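Local coordinates for protein botulinum neurotoxin type C1 (Clostridium botulinum, PDB 3R4S) that is a clostridial neurotoxin whose receptor-binding region, the part modelled here, binds sialic acid at two sites and probably brings the toxin into neurons through gangliosides, at residues Ile84-Trp89 / Ile206-Arg211; Thr153-Gly158 / Ala217-Gly222; Gln270-Thr275 / Tyr403-Val408; Phe322-Thr327 / Ile338-Leu343. One frame throughout, in Å; residues are numbered along the deposited sequence.

Contact 1: Ile84-Trp89 / Ile206-Arg211; sequences IRINKW and INMWIR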
loop_
_atom_site.group_PDB
_atom_site.type_symbol
_atom_site.label_atom_id
_atom_site.label_comp_id
_atom_site.label_asym_id
_atom_site.label_seq_id
_atom_site.Cartn_x
_atom_site.Cartn_y
_atom_site.Cartn_z
ATOM N N ILE A 84 -0.842 8.728 3.004
ATOM C CA ILE A 84 -0.209 8.491 4.284
ATOM C C ILE A 84 0.273 7.059 4.391
ATOM O O ILE A 84 -0.335 6.137 3.838
ATOM C CB ILE A 84 -1.172 8.795 5.460
ATOM C CG1 ILE A 84 -0.514 8.412 6.794
ATOM C CG2 ILE A 84 -2.512 8.041 5.297
ATOM C CD1 ILE A 84 -1.310 8.885 8.022
ATOM N N ARG A 85 1.388 6.874 5.083
ATOM C CA ARG A 85 1.869 5.539 5.414
ATOM C C ARG A 85 2.304 5.534 6.878
ATOM O O ARG A 85 2.924 6.496 7.344
ATOM C CB ARG A 85 3.057 5.149 4.525
ATOM C CG ARG A 85 3.510 3.698 4.712
ATOM C CD ARG A 85 4.739 3.332 3.840
ATOM N NE ARG A 85 5.239 2.024 4.252
ATOM C CZ ARG A 85 6.518 1.713 4.438
ATOM N NH1 ARG A 85 7.483 2.610 4.228
ATOM N NH2 ARG A 85 6.832 0.483 4.812
ATOM N N ILE A 86 1.982 4.456 7.591
ATOM C CA ILE A 86 2.394 4.280 8.985
ATOM C C ILE A 86 3.162 2.974 9.136
ATOM O O ILE A 86 2.713 1.924 8.666
ATOM C CB ILE A 86 1.174 4.207 9.947
ATOM C CG1 ILE A 86 0.185 5.362 9.708
ATOM C CG2 ILE A 86 1.630 4.200 11.413
ATOM C CD1 ILE A 86 0.672 6.648 10.255
ATOM N N ASN A 87 4.308 3.028 9.801
ATOM C CA ASN A 87 5.052 1.801 10.108
ATOM C C ASN A 87 5.658 1.890 11.502
ATOM O O ASN A 87 6.314 2.873 11.828
ATOM C CB ASN A 87 6.166 1.568 9.085
ATOM C CG ASN A 87 6.802 0.182 9.216
ATOM O OD1 ASN A 87 6.125 -0.838 9.114
ATOM N ND2 ASN A 87 8.109 0.149 9.429
ATOM N N LYS A 88 5.430 0.890 12.345
ATOM C CA LYS A 88 4.631 -0.285 12.047
ATOM C C LYS A 88 3.272 -0.122 12.741
ATOM O O LYS A 88 3.190 -0.017 13.965
ATOM C CB LYS A 88 5.378 -1.514 12.574
ATOM C CG LYS A 88 4.754 -2.877 12.290
ATOM C CD LYS A 88 5.616 -3.984 12.936
ATOM C CE LYS A 88 5.012 -5.385 12.750
ATOM N NZ LYS A 88 5.794 -6.465 13.435
ATOM N N TRP A 89 2.207 -0.066 11.947
ATOM C CA TRP A 89 0.870 0.179 12.473
ATOM C C TRP A 89 0.258 -1.114 13.022
ATOM O O TRP A 89 -0.608 -1.726 12.399
ATOM C CB TRP A 89 -0.022 0.792 11.386
ATOM C CG TRP A 89 -1.360 1.280 11.882
ATOM C CD1 TRP A 89 -1.806 1.296 13.174
ATOM C CD2 TRP A 89 -2.424 1.822 11.082
ATOM N NE1 TRP A 89 -3.086 1.813 13.226
ATOM C CE2 TRP A 89 -3.487 2.135 11.955
ATOM C CE3 TRP A 89 -2.582 2.064 9.712
ATOM C CZ2 TRP A 89 -4.693 2.683 11.500
ATOM C CZ3 TRP A 89 -3.785 2.606 9.261
ATOM C CH2 TRP A 89 -4.819 2.910 10.150
ATOM N N ILE A 206 7.286 4.800 15.919
ATOM C CA ILE A 206 6.653 4.610 14.624
ATOM C C ILE A 206 7.076 5.737 13.712
ATOM O O ILE A 206 7.466 6.809 14.172
ATOM C CB ILE A 206 5.111 4.574 14.700
ATOM C CG1 ILE A 206 4.565 5.873 15.287
ATOM C CG2 ILE A 206 4.627 3.354 15.487
ATOM C CD1 ILE A 206 3.040 5.981 15.204
ATOM N N ASN A 207 7.017 5.487 12.414
ATOM C CA ASN A 207 7.202 6.545 11.432
ATOM C C ASN A 207 5.894 6.818 10.715
ATOM O O ASN A 207 5.052 5.931 10.570
ATOM C CB ASN A 207 8.258 6.162 10.393
ATOM C CG ASN A 207 9.655 6.134 10.961
ATOM O OD1 ASN A 207 10.380 5.150 10.805
ATOM N ND2 ASN A 207 10.045 7.212 11.620
ATOM N N MET A 208 5.731 8.048 10.254
ATOM C CA MET A 208 4.610 8.375 9.398
ATOM C C MET A 208 5.150 9.110 8.182
ATOM O O MET A 208 5.983 10.008 8.315
ATOM C CB MET A 208 3.591 9.234 10.153
ATOM C CG MET A 208 2.479 9.801 9.274
ATOM S SD MET A 208 1.316 10.846 10.195
ATOM C CE MET A 208 2.286 12.342 10.442
ATOM N N TRP A 209 4.690 8.717 7.002
ATOM C CA TRP A 209 5.030 9.416 5.777
ATOM C C TRP A 209 3.769 10.073 5.263
ATOM O O TRP A 209 2.679 9.493 5.363
ATOM C CB TRP A 209 5.517 8.446 4.703
ATOM C CG TRP A 209 6.803 7.750 4.978
ATOM C CD1 TRP A 209 8.031 8.054 4.452
ATOM C CD2 TRP A 209 6.994 6.590 5.793
ATOM N NE1 TRP A 209 8.973 7.159 4.900
ATOM C CE2 TRP A 209 8.364 6.251 5.727
ATOM C CE3 TRP A 209 6.142 5.810 6.580
ATOM C CZ2 TRP A 209 8.905 5.166 6.424
ATOM C CZ3 TRP A 209 6.680 4.726 7.269
ATOM C CH2 TRP A 209 8.050 4.417 7.182
ATOM N N ILE A 210 3.933 11.270 4.698
ATOM C CA ILE A 210 2.846 12.044 4.131
ATOM C C ILE A 210 3.268 12.636 2.786
ATOM O O ILE A 210 4.407 13.088 2.628
ATOM C CB ILE A 210 2.462 13.228 5.050
ATOM C CG1 ILE A 210 2.012 12.730 6.429
ATOM C CG2 ILE A 210 1.381 14.098 4.387
ATOM C CD1 ILE A 210 0.692 11.973 6.420
ATOM N N ARG A 211 2.356 12.634 1.816
ATOM C CA ARG A 211 2.542 13.459 0.617
ATOM C C ARG A 211 1.212 13.903 0.025
ATOM O O ARG A 211 0.176 13.236 0.191
ATOM C CB ARG A 211 3.416 12.771 -0.437
ATOM C CG ARG A 211 2.874 11.444 -0.968
ATOM C CD ARG A 211 2.101 11.610 -2.273
ATOM N NE ARG A 211 1.819 10.317 -2.912
ATOM C CZ ARG A 211 1.344 10.182 -4.150
ATOM N NH1 ARG A 211 1.097 11.263 -4.889
ATOM N NH2 ARG A 211 1.117 8.971 -4.661
#
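R85 sets its CG anti to the backbone N (chi1 -173°) and runs extended to NE, while W209 swings its CG anti to its own carbonyl carbon (chi1 -66°), so that the two long side chains rise side by side from the same face of an antiparallel sheet. The sheet belongs to the concanavalin-like N-terminal half of the receptor-binding region, and strands 77-87 and 207-216 are neighbours in it. The guanidinium lies nearly flat on the indole, planes 25° apart, in a cation-pi stack with R85 CZ 4.4 Å from the centroid of the W209 six-membered ring. NE meanwhile donates to the carbonyl of N145, which helps fix the rotation of the group. Arginine suits this partly exposed place because its flat cation can cover a ring and still hydrogen-bond at its edge. N87 CB closes on the ring edge at CZ3.

The other face is apolar. I84 CD1 meets M208 SD at 3.9 Å, and I86, with CG1 beside its backbone N, turns CD1 back onto M208 CG; the unbranched methionine thus reaches both isoleucines from the facing strand. Beneath the stack, R85 and W209 form a hydrogen-bonded pair, as do N87 and N207. The shortest of the four bonds runs from N207 N to N87 O, 2.8 Å and nearly along the C=O axis.

Contact 2: Thr153-Gly158 / Ala217-Gly222; sequences TNNMMG and AKELDG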
loop_
_atom_site.group_PDB
_atom_site.type_symbol
_atom_site.label_atom_id
_atom_site.label_comp_id
_atom_site.label_asym_id
_atom_site.label_seq_id
_atom_site.Cartn_x
_atom_site.Cartn_y
_atom_site.Cartn_z
ATOM N N THR A 153 -14.561 14.246 3.864
ATOM C CA THR A 153 -15.397 15.360 3.419
ATOM C C THR A 153 -16.376 15.720 4.513
ATOM O O THR A 153 -16.815 14.861 5.268
ATOM C CB THR A 153 -16.145 15.086 2.085
ATOM O OG1 THR A 153 -17.155 14.086 2.278
ATOM C CG2 THR A 153 -15.172 14.639 0.997
ATOM N N ASN A 154 -16.695 17.002 4.608
ATOM C CA ASN A 154 -17.652 17.469 5.592
ATOM C C ASN A 154 -18.619 18.474 4.991
ATOM O O ASN A 154 -18.240 19.288 4.162
ATOM C CB ASN A 154 -16.943 18.119 6.762
ATOM C CG ASN A 154 -17.884 18.405 7.906
ATOM O OD1 ASN A 154 -18.196 19.568 8.220
ATOM N ND2 ASN A 154 -18.352 17.351 8.531
ATOM N N ASN A 155 -19.866 18.402 5.430
ATOM C CA ASN A 155 -20.905 19.333 5.025
ATOM C C ASN A 155 -21.767 19.608 6.254
ATOM O O ASN A 155 -22.449 18.708 6.740
ATOM C CB ASN A 155 -21.745 18.715 3.899
ATOM C CG ASN A 155 -22.818 19.661 3.380
ATOM O OD1 ASN A 155 -23.191 20.608 4.049
ATOM N ND2 ASN A 155 -23.320 19.394 2.191
ATOM N N MET A 156 -21.715 20.832 6.780
ATOM C CA MET A 156 -22.481 21.167 7.980
ATOM C C MET A 156 -23.971 20.857 7.817
ATOM O O MET A 156 -24.634 20.451 8.768
ATOM C CB MET A 156 -22.278 22.630 8.391
ATOM C CG MET A 156 -20.897 22.925 8.953
ATOM S SD MET A 156 -20.413 21.866 10.343
ATOM C CE MET A 156 -18.785 22.538 10.713
ATOM N N MET A 157 -24.488 21.005 6.602
ATOM C CA MET A 157 -25.895 20.702 6.332
ATOM C C MET A 157 -26.138 19.233 5.991
ATOM O O MET A 157 -27.260 18.842 5.684
ATOM C CB MET A 157 -26.409 21.577 5.192
ATOM C CG MET A 157 -26.452 23.062 5.524
ATOM S SD MET A 157 -27.768 23.458 6.693
ATOM C CE MET A 157 -26.958 23.167 8.273
ATOM N N GLY A 158 -25.092 18.414 6.037
ATOM C CA GLY A 158 -25.224 17.036 5.604
ATOM C C GLY A 158 -24.440 16.045 6.433
ATOM O O GLY A 158 -24.673 15.892 7.637
ATOM N N ALA A 217 -12.363 23.681 -0.643
ATOM C CA ALA A 217 -13.471 24.412 -0.026
ATOM C C ALA A 217 -14.828 23.926 -0.520
ATOM O O ALA A 217 -15.819 24.643 -0.415
ATOM C CB ALA A 217 -13.327 25.927 -0.253
ATOM N N LYS A 218 -14.867 22.712 -1.065
ATOM C CA LYS A 218 -16.137 22.062 -1.401
ATOM C C LYS A 218 -16.141 20.641 -0.870
ATOM O O LYS A 218 -15.084 20.080 -0.586
ATOM C CB LYS A 218 -16.376 22.040 -2.924
ATOM C CG LYS A 218 -16.742 23.418 -3.503
ATOM C CD LYS A 218 -18.009 23.998 -2.823
ATOM C CE LYS A 218 -18.367 25.426 -3.291
ATOM N NZ LYS A 218 -17.623 26.517 -2.562
ATOM N N GLU A 219 -17.333 20.068 -0.748
ATOM C CA GLU A 219 -17.501 18.645 -0.488
ATOM C C GLU A 219 -17.330 17.882 -1.805
ATOM O O GLU A 219 -18.202 17.928 -2.669
ATOM C CB GLU A 219 -18.900 18.408 0.086
ATOM C CG GLU A 219 -19.267 16.970 0.316
ATOM C CD GLU A 219 -20.719 16.828 0.746
ATOM O OE1 GLU A 219 -21.537 17.708 0.415
ATOM O OE2 GLU A 219 -21.047 15.850 1.434
ATOM N N LEU A 220 -16.205 17.197 -1.978
ATOM C CA LEU A 220 -15.975 16.436 -3.211
ATOM C C LEU A 220 -16.829 15.185 -3.191
ATOM O O LEU A 220 -16.987 14.565 -2.141
ATOM C CB LEU A 220 -14.506 16.031 -3.346
ATOM C CG LEU A 220 -13.499 17.164 -3.529
ATOM C CD1 LEU A 220 -12.099 16.600 -3.662
ATOM C CD2 LEU A 220 -13.874 17.994 -4.752
ATOM N N ASP A 221 -17.388 14.809 -4.337
ATOM C CA ASP A 221 -18.183 13.591 -4.374
ATOM C C ASP A 221 -17.332 12.372 -4.700
ATOM O O ASP A 221 -16.155 12.499 -5.061
ATOM C CB ASP A 221 -19.435 13.726 -5.273
ATOM C CG ASP A 221 -19.116 13.805 -6.761
ATOM O OD1 ASP A 221 -17.986 13.503 -7.188
ATOM O OD2 ASP A 221 -20.035 14.171 -7.524
ATOM N N GLY A 222 -17.920 11.187 -4.548
ATOM C CA GLY A 222 -17.182 9.947 -4.732
ATOM C C GLY A 222 -16.479 9.904 -6.066
ATOM O O GLY A 222 -15.311 9.543 -6.157
HETATM O O HOH W 1 -18.208 13.201 -0.126
HETATM O O HOH W 2 -19.196 15.179 3.348
#
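E219 leaves a loop with its CG anti to the backbone N (chi1 176°) and stays extended beyond it, which carries the carboxylate along the end of strand 148-155. Its CB lies loosely near N154 O. CG passes T153 at about a right angle, 4.1 Å from T153 CB, an aliphatic contact that the methylenes of glutamate can make before the charge is reached. CD comes next, 3.8 Å from N155 CB. At the tip the two oxygens part: E219 OE1 accepts from N155 ND2 at 3.0 Å, while OE2 receives a water that in turn accepts from T153 OG1 at 2.6 Å. The amide and carboxylate planes stand 85° apart, and N155 ND2 meets OE1 from above the carboxylate plane. K161 also forms a long, weak ion pair with OE2.

The contact joins the C-terminal end of strand 148-155, an inner strand of the concanavalin-like sheet, to the link between strand 207-216 and helix 222-231. N155 ends its strand here with a type I turn to G158, and its OD1 accepts from M157 N at 2.9 Å in an Asx turn; one asparagine amide can thus shape the turn with its oxygen and hold E219 with its nitrogen.

T153 uses both its branches. OG1, in the crowded position between backbone N and carbonyl carbon, accepts from a second water that also donates to L220 O. The methyl CG2 lies 3.6 Å from L220 O. D221, the next residue, N-caps the helix by accepting from D224 N.

Contact 3: Gln270-Thr275 / Tyr403-Val408; sequences QIVFNT and YLVPTV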
loop_
_atom_site.group_PDB
_atom_site.type_symbol
_atom_site.label_atom_id
_atom_site.label_comp_id
_atom_site.label_asym_id
_atom_site.label_seq_id
_atom_site.Cartn_x
_atom_site.Cartn_y
_atom_site.Cartn_z
ATOM N N GLN A 270 11.470 -28.157 -6.273
ATOM C CA GLN A 270 10.071 -27.771 -6.351
ATOM C C GLN A 270 9.796 -26.738 -5.263
ATOM O O GLN A 270 10.018 -27.000 -4.080
ATOM C CB GLN A 270 9.151 -28.971 -6.159
ATOM C CG GLN A 270 7.662 -28.603 -6.142
ATOM C CD GLN A 270 7.274 -27.733 -7.334
ATOM O OE1 GLN A 270 6.747 -26.625 -7.175
ATOM N NE2 GLN A 270 7.557 -28.220 -8.531
ATOM N N ILE A 271 9.325 -25.557 -5.657
ATOM C CA ILE A 271 8.917 -24.557 -4.668
ATOM C C ILE A 271 7.677 -25.033 -3.943
ATOM O O ILE A 271 6.757 -25.584 -4.557
ATOM C CB ILE A 271 8.634 -23.197 -5.309
ATOM C CG1 ILE A 271 9.909 -22.661 -5.957
ATOM C CG2 ILE A 271 8.109 -22.221 -4.259
ATOM C CD1 ILE A 271 9.703 -21.387 -6.743
ATOM N N VAL A 272 7.670 -24.845 -2.629
ATOM C CA VAL A 272 6.527 -25.221 -1.807
ATOM C C VAL A 272 6.246 -24.114 -0.804
ATOM O O VAL A 272 7.134 -23.331 -0.472
ATOM C CB VAL A 272 6.782 -26.543 -1.040
ATOM C CG1 VAL A 272 7.127 -27.658 -2.014
ATOM C CG2 VAL A 272 7.905 -26.363 -0.016
ATOM N N PHE A 273 5.016 -24.056 -0.317
ATOM C CA PHE A 273 4.646 -23.043 0.655
ATOM C C PHE A 273 4.467 -23.649 2.038
ATOM O O PHE A 273 3.682 -24.579 2.223
ATOM C CB PHE A 273 3.376 -22.311 0.210
ATOM C CG PHE A 273 3.572 -21.448 -1.007
ATOM C CD1 PHE A 273 4.012 -20.140 -0.883
ATOM C CD2 PHE A 273 3.321 -21.947 -2.271
ATOM C CE1 PHE A 273 4.198 -19.342 -2.009
ATOM C CE2 PHE A 273 3.504 -21.156 -3.405
ATOM C CZ PHE A 273 3.943 -19.854 -3.271
ATOM N N ASN A 274 5.201 -23.109 3.005
ATOM C CA ASN A 274 5.135 -23.574 4.387
ATOM C C ASN A 274 4.490 -22.539 5.296
ATOM O O ASN A 274 4.650 -21.335 5.089
ATOM C CB ASN A 274 6.545 -23.875 4.914
ATOM C CG ASN A 274 7.174 -25.105 4.269
ATOM O OD1 ASN A 274 6.517 -25.861 3.551
ATOM N ND2 ASN A 274 8.459 -25.306 4.529
ATOM N N THR A 275 3.789 -23.010 6.323
ATOM C CA THR A 275 3.156 -22.130 7.294
ATOM C C THR A 275 4.181 -21.312 8.098
ATOM O O THR A 275 5.148 -21.862 8.626
ATOM C CB THR A 275 2.251 -22.936 8.228
ATOM O OG1 THR A 275 1.228 -23.565 7.447
ATOM C CG2 THR A 275 1.606 -22.038 9.267
ATOM N N TYR A 403 1.538 -31.071 -1.390
ATOM C CA TYR A 403 2.251 -29.828 -1.116
ATOM C C TYR A 403 1.500 -28.660 -1.739
ATOM O O TYR A 403 0.866 -28.806 -2.783
ATOM C CB TYR A 403 3.671 -29.863 -1.688
ATOM C CG TYR A 403 4.568 -30.938 -1.103
ATOM C CD1 TYR A 403 5.364 -30.679 0.008
ATOM C CD2 TYR A 403 4.619 -32.206 -1.666
ATOM C CE1 TYR A 403 6.188 -31.658 0.548
ATOM C CE2 TYR A 403 5.438 -33.192 -1.140
ATOM C CZ TYR A 403 6.216 -32.914 -0.033
ATOM O OH TYR A 403 7.024 -33.884 0.507
ATOM N N LEU A 404 1.586 -27.500 -1.094
ATOM C CA LEU A 404 1.037 -26.266 -1.649
ATOM C C LEU A 404 2.136 -25.639 -2.496
ATOM O O LEU A 404 3.190 -25.288 -1.972
ATOM C CB LEU A 404 0.609 -25.323 -0.517
ATOM C CG LEU A 404 -0.103 -24.012 -0.892
ATOM C CD1 LEU A 404 -1.381 -24.287 -1.672
ATOM C CD2 LEU A 404 -0.411 -23.222 0.363
ATOM N N VAL A 405 1.894 -25.506 -3.800
ATOM C CA VAL A 405 2.944 -25.133 -4.745
ATOM C C VAL A 405 2.468 -24.045 -5.707
ATOM O O VAL A 405 1.274 -23.960 -5.992
ATOM C CB VAL A 405 3.387 -26.354 -5.585
ATOM C CG1 VAL A 405 3.898 -27.462 -4.671
ATOM C CG2 VAL A 405 2.230 -26.880 -6.454
ATOM N N PRO A 406 3.400 -23.208 -6.209
ATOM C CA PRO A 406 2.991 -22.257 -7.244
ATOM C C PRO A 406 2.795 -22.989 -8.558
ATOM O O PRO A 406 3.486 -23.982 -8.837
ATOM C CB PRO A 406 4.186 -21.297 -7.328
ATOM C CG PRO A 406 5.364 -22.143 -6.980
ATOM C CD PRO A 406 4.850 -23.137 -5.933
ATOM N N THR A 407 1.844 -22.523 -9.358
ATOM C CA THR A 407 1.542 -23.174 -10.632
ATOM C C THR A 407 1.327 -22.165 -11.745
ATOM O O THR A 407 1.142 -20.960 -11.494
ATOM C CB THR A 407 0.237 -23.994 -10.559
ATOM O OG1 THR A 407 -0.858 -23.115 -10.250
ATOM C CG2 THR A 407 0.329 -25.099 -9.496
ATOM N N VAL A 408 1.350 -22.673 -12.975
ATOM C CA VAL A 408 0.856 -21.955 -14.142
ATOM C C VAL A 408 -0.343 -22.726 -14.676
ATOM O O VAL A 408 -0.269 -23.937 -14.873
ATOM C CB VAL A 408 1.911 -21.857 -15.261
ATOM C CG1 VAL A 408 1.309 -21.205 -16.515
ATOM C CG2 VAL A 408 3.146 -21.083 -14.774
HETATM O O HOH W 3 3.291 -27.283 1.194
#
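A single direct hydrogen bond joins the two strands: F273 N donates to L404 O at 2.8 Å, nearly along the C=O axis. The same oxygen takes a CA-H contact from V272 CA. On the other side of the pair a water extends the link, accepting from L404 N and donating to F273 O at 2.9 Å. One direct bond and one bridged one fit strands that cross at 128° and so diverge quickly.

This crossing lies in the beta-trefoil C-terminal half of the receptor-binding region, where the hairpin of strands 262-267 and 270-275 packs on strand 401-409; the turn of that hairpin carries N267, S268 and R269 of a sialic acid pocket.

Apolar contacts surround these bonds. F273, its CG anti to the carbonyl carbon (chi1 -68°), brings CE2 to within 3.5 Å of P406 CD and points its ring edge at the L404 and V405 backbone. P406 also receives I271 CG2 on its CD, at 3.8 Å; proline has no N-H to satisfy, and its compact, rigid ring can touch both. L404 CD2 rests against F273 CB. V272 CG1, beside its own backbone N, touches Y403 CD1 at 4.0 Å, while the Y403 hydroxyl bonds to D397.

Contact 4: Phe322-Thr327 / Ile338-Leu343; sequences FMKNET and IYAIGL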
loop_
_atom_site.group_PDB
_atom_site.type_symbol
_atom_site.label_atom_id
_atom_site.label_comp_id
_atom_site.label_asym_id
_atom_site.label_seq_id
_atom_site.Cartn_x
_atom_site.Cartn_y
_atom_site.Cartn_z
ATOM N N PHE A 322 10.869 -21.543 -13.006
ATOM C CA PHE A 322 10.525 -21.946 -14.362
ATOM C C PHE A 322 9.268 -22.787 -14.370
ATOM O O PHE A 322 8.928 -23.430 -13.378
ATOM C CB PHE A 322 11.691 -22.686 -15.060
ATOM C CG PHE A 322 11.801 -24.168 -14.711
ATOM C CD1 PHE A 322 12.155 -24.573 -13.432
ATOM C CD2 PHE A 322 11.586 -25.141 -15.681
ATOM C CE1 PHE A 322 12.262 -25.925 -13.112
ATOM C CE2 PHE A 322 11.699 -26.495 -15.378
ATOM C CZ PHE A 322 12.037 -26.890 -14.096
ATOM N N MET A 323 8.564 -22.764 -15.495
ATOM C CA MET A 323 7.380 -23.584 -15.638
ATOM C C MET A 323 7.810 -24.981 -16.060
ATOM O O MET A 323 8.357 -25.171 -17.144
ATOM C CB MET A 323 6.427 -22.989 -16.665
ATOM C CG MET A 323 5.062 -23.655 -16.645
ATOM S SD MET A 323 3.976 -23.146 -17.991
ATOM C CE MET A 323 4.818 -23.814 -19.419
ATOM N N LYS A 324 7.578 -25.951 -15.190
ATOM C CA LYS A 324 7.919 -27.334 -15.497
ATOM C C LYS A 324 6.956 -27.862 -16.541
ATOM O O LYS A 324 5.898 -27.280 -16.771
ATOM C CB LYS A 324 7.787 -28.213 -14.264
ATOM C CG LYS A 324 8.869 -28.097 -13.213
ATOM C CD LYS A 324 8.657 -29.245 -12.219
ATOM C CE LYS A 324 9.576 -29.206 -11.022
ATOM N NZ LYS A 324 9.046 -30.137 -9.975
ATOM N N ASN A 325 7.309 -28.989 -17.145
ATOM C CA ASN A 325 6.496 -29.589 -18.194
ATOM C C ASN A 325 5.929 -30.961 -17.810
ATOM O O ASN A 325 5.548 -31.739 -18.677
ATOM C CB ASN A 325 7.331 -29.722 -19.463
ATOM C CG ASN A 325 6.491 -29.955 -20.684
ATOM O OD1 ASN A 325 5.300 -29.658 -20.691
ATOM N ND2 ASN A 325 7.104 -30.484 -21.735
ATOM N N GLU A 326 5.866 -31.257 -16.516
ATOM C CA GLU A 326 5.400 -32.564 -16.065
ATOM C C GLU A 326 3.912 -32.596 -15.730
ATOM O O GLU A 326 3.331 -31.603 -15.283
ATOM C CB GLU A 326 6.186 -33.030 -14.837
ATOM C CG GLU A 326 7.685 -32.827 -14.922
ATOM C CD GLU A 326 8.371 -33.128 -13.596
ATOM O OE1 GLU A 326 7.703 -32.997 -12.542
ATOM O OE2 GLU A 326 9.570 -33.497 -13.607
ATOM N N THR A 327 3.319 -33.768 -15.915
ATOM C CA THR A 327 1.947 -34.026 -15.503
ATOM C C THR A 327 1.791 -33.728 -14.025
ATOM O O THR A 327 2.677 -34.021 -13.236
ATOM C CB THR A 327 1.585 -35.494 -15.738
ATOM O OG1 THR A 327 1.880 -35.831 -17.097
ATOM C CG2 THR A 327 0.101 -35.737 -15.448
ATOM N N ILE A 338 -2.420 -27.617 -15.992
ATOM C CA ILE A 338 -1.752 -27.121 -14.790
ATOM C C ILE A 338 -0.293 -27.578 -14.755
ATOM O O ILE A 338 -0.015 -28.770 -14.880
ATOM C CB ILE A 338 -2.427 -27.643 -13.513
ATOM C CG1 ILE A 338 -3.908 -27.270 -13.477
ATOM C CG2 ILE A 338 -1.728 -27.075 -12.278
ATOM C CD1 ILE A 338 -4.139 -25.771 -13.317
ATOM N N TYR A 339 0.636 -26.639 -14.584
ATOM C CA TYR A 339 2.061 -26.972 -14.490
ATOM C C TYR A 339 2.678 -26.361 -13.248
ATOM O O TYR A 339 2.369 -25.225 -12.885
ATOM C CB TYR A 339 2.825 -26.473 -15.709
ATOM C CG TYR A 339 2.259 -26.970 -17.006
ATOM C CD1 TYR A 339 2.784 -28.093 -17.628
ATOM C CD2 TYR A 339 1.186 -26.322 -17.608
ATOM C CE1 TYR A 339 2.267 -28.553 -18.822
ATOM C CE2 TYR A 339 0.660 -26.774 -18.800
ATOM C CZ TYR A 339 1.205 -27.891 -19.403
ATOM O OH TYR A 339 0.685 -28.353 -20.588
ATOM N N ALA A 340 3.550 -27.115 -12.591
ATOM C CA ALA A 340 4.239 -26.611 -11.420
ATOM C C ALA A 340 5.274 -25.568 -11.823
ATOM O O ALA A 340 5.876 -25.667 -12.893
ATOM C CB ALA A 340 4.906 -27.770 -10.647
ATOM N N ILE A 341 5.468 -24.565 -10.968
ATOM C CA ILE A 341 6.627 -23.690 -11.077
ATOM C C ILE A 341 7.702 -24.215 -10.135
ATOM O O ILE A 341 7.460 -24.419 -8.946
ATOM C CB ILE A 341 6.290 -22.224 -10.731
ATOM C CG1 ILE A 341 5.290 -21.656 -11.752
ATOM C CG2 ILE A 341 7.567 -21.393 -10.685
ATOM C CD1 ILE A 341 4.741 -20.267 -11.412
ATOM N N GLY A 342 8.882 -24.474 -10.673
ATOM C CA GLY A 342 9.962 -24.984 -9.855
ATOM C C GLY A 342 11.218 -24.187 -10.090
ATOM O O GLY A 342 11.157 -23.047 -10.574
ATOM N N LEU A 343 12.360 -24.763 -9.734
ATOM C CA LEU A 343 13.634 -24.065 -9.849
ATOM C C LEU A 343 14.632 -24.832 -10.710
ATOM O O LEU A 343 14.793 -26.043 -10.566
ATOM C CB LEU A 343 14.229 -23.806 -8.463
ATOM C CG LEU A 343 13.340 -23.049 -7.474
ATOM C CD1 LEU A 343 13.767 -23.333 -6.042
ATOM C CD2 LEU A 343 13.370 -21.555 -7.761
HETATM O O HOH W 4 4.486 -29.555 -13.872
#
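F322 holds its CG in the crowded position between backbone N and carbonyl carbon (chi1 82°), which folds the ring back over the partner strand: CD1 lies 3.4 Å from G342 O and CE1 3.5 Å from L343 C. With no side chain, G342 lets both this ring and the extended chain of K324 pass close to its backbone. M323, on the other face of the pair, has CG anti to the backbone N (chi1 -169°), which puts CG on Y339 CB at 3.7 Å; the chain bends only at its last torsion. Its sulfur makes an oblique Met-aromatic contact, M323 SD standing 4.8 Å from the centroid of the Y339 ring.

Strands 317-323 and 338-345 form this antiparallel pairing in the beta-trefoil, whose sialic acid pockets include Y319 and N320 just upstream. F322 and G342 exchange two backbone bonds, and K324 N adds a third to A340 O, almost straight along C=O.

Y339, CG anti to its carbonyl carbon (chi1 -55°), leans over the departing loop, with CD1 3.3 Å from K324 O and CE1 near N325 OD1. Where the strands separate, a water accepts from A340 N and donates to E326 O at 2.7 Å.

From the N terminus, contact 1 is the first of the four to open, at 84-89, and it closes a loop of 116 residues when 206-211 pairs with it. Contact 2 opens inside that loop at 153-158 and closes just beyond it at 217-222, so the two cross, and both tie into one sheet of the concanavalin-like half. The chain then enters the beta-trefoil half. Contact 3 opens at 270-275 and closes only at 403-408; contact 4, with 10 residues between its segments, is nested within it. These two touch, through probable backbone bonds V408 N to Y339 O and I341 N to P406 O, whereas contacts 2 and 4 have centres about 54 Å apart.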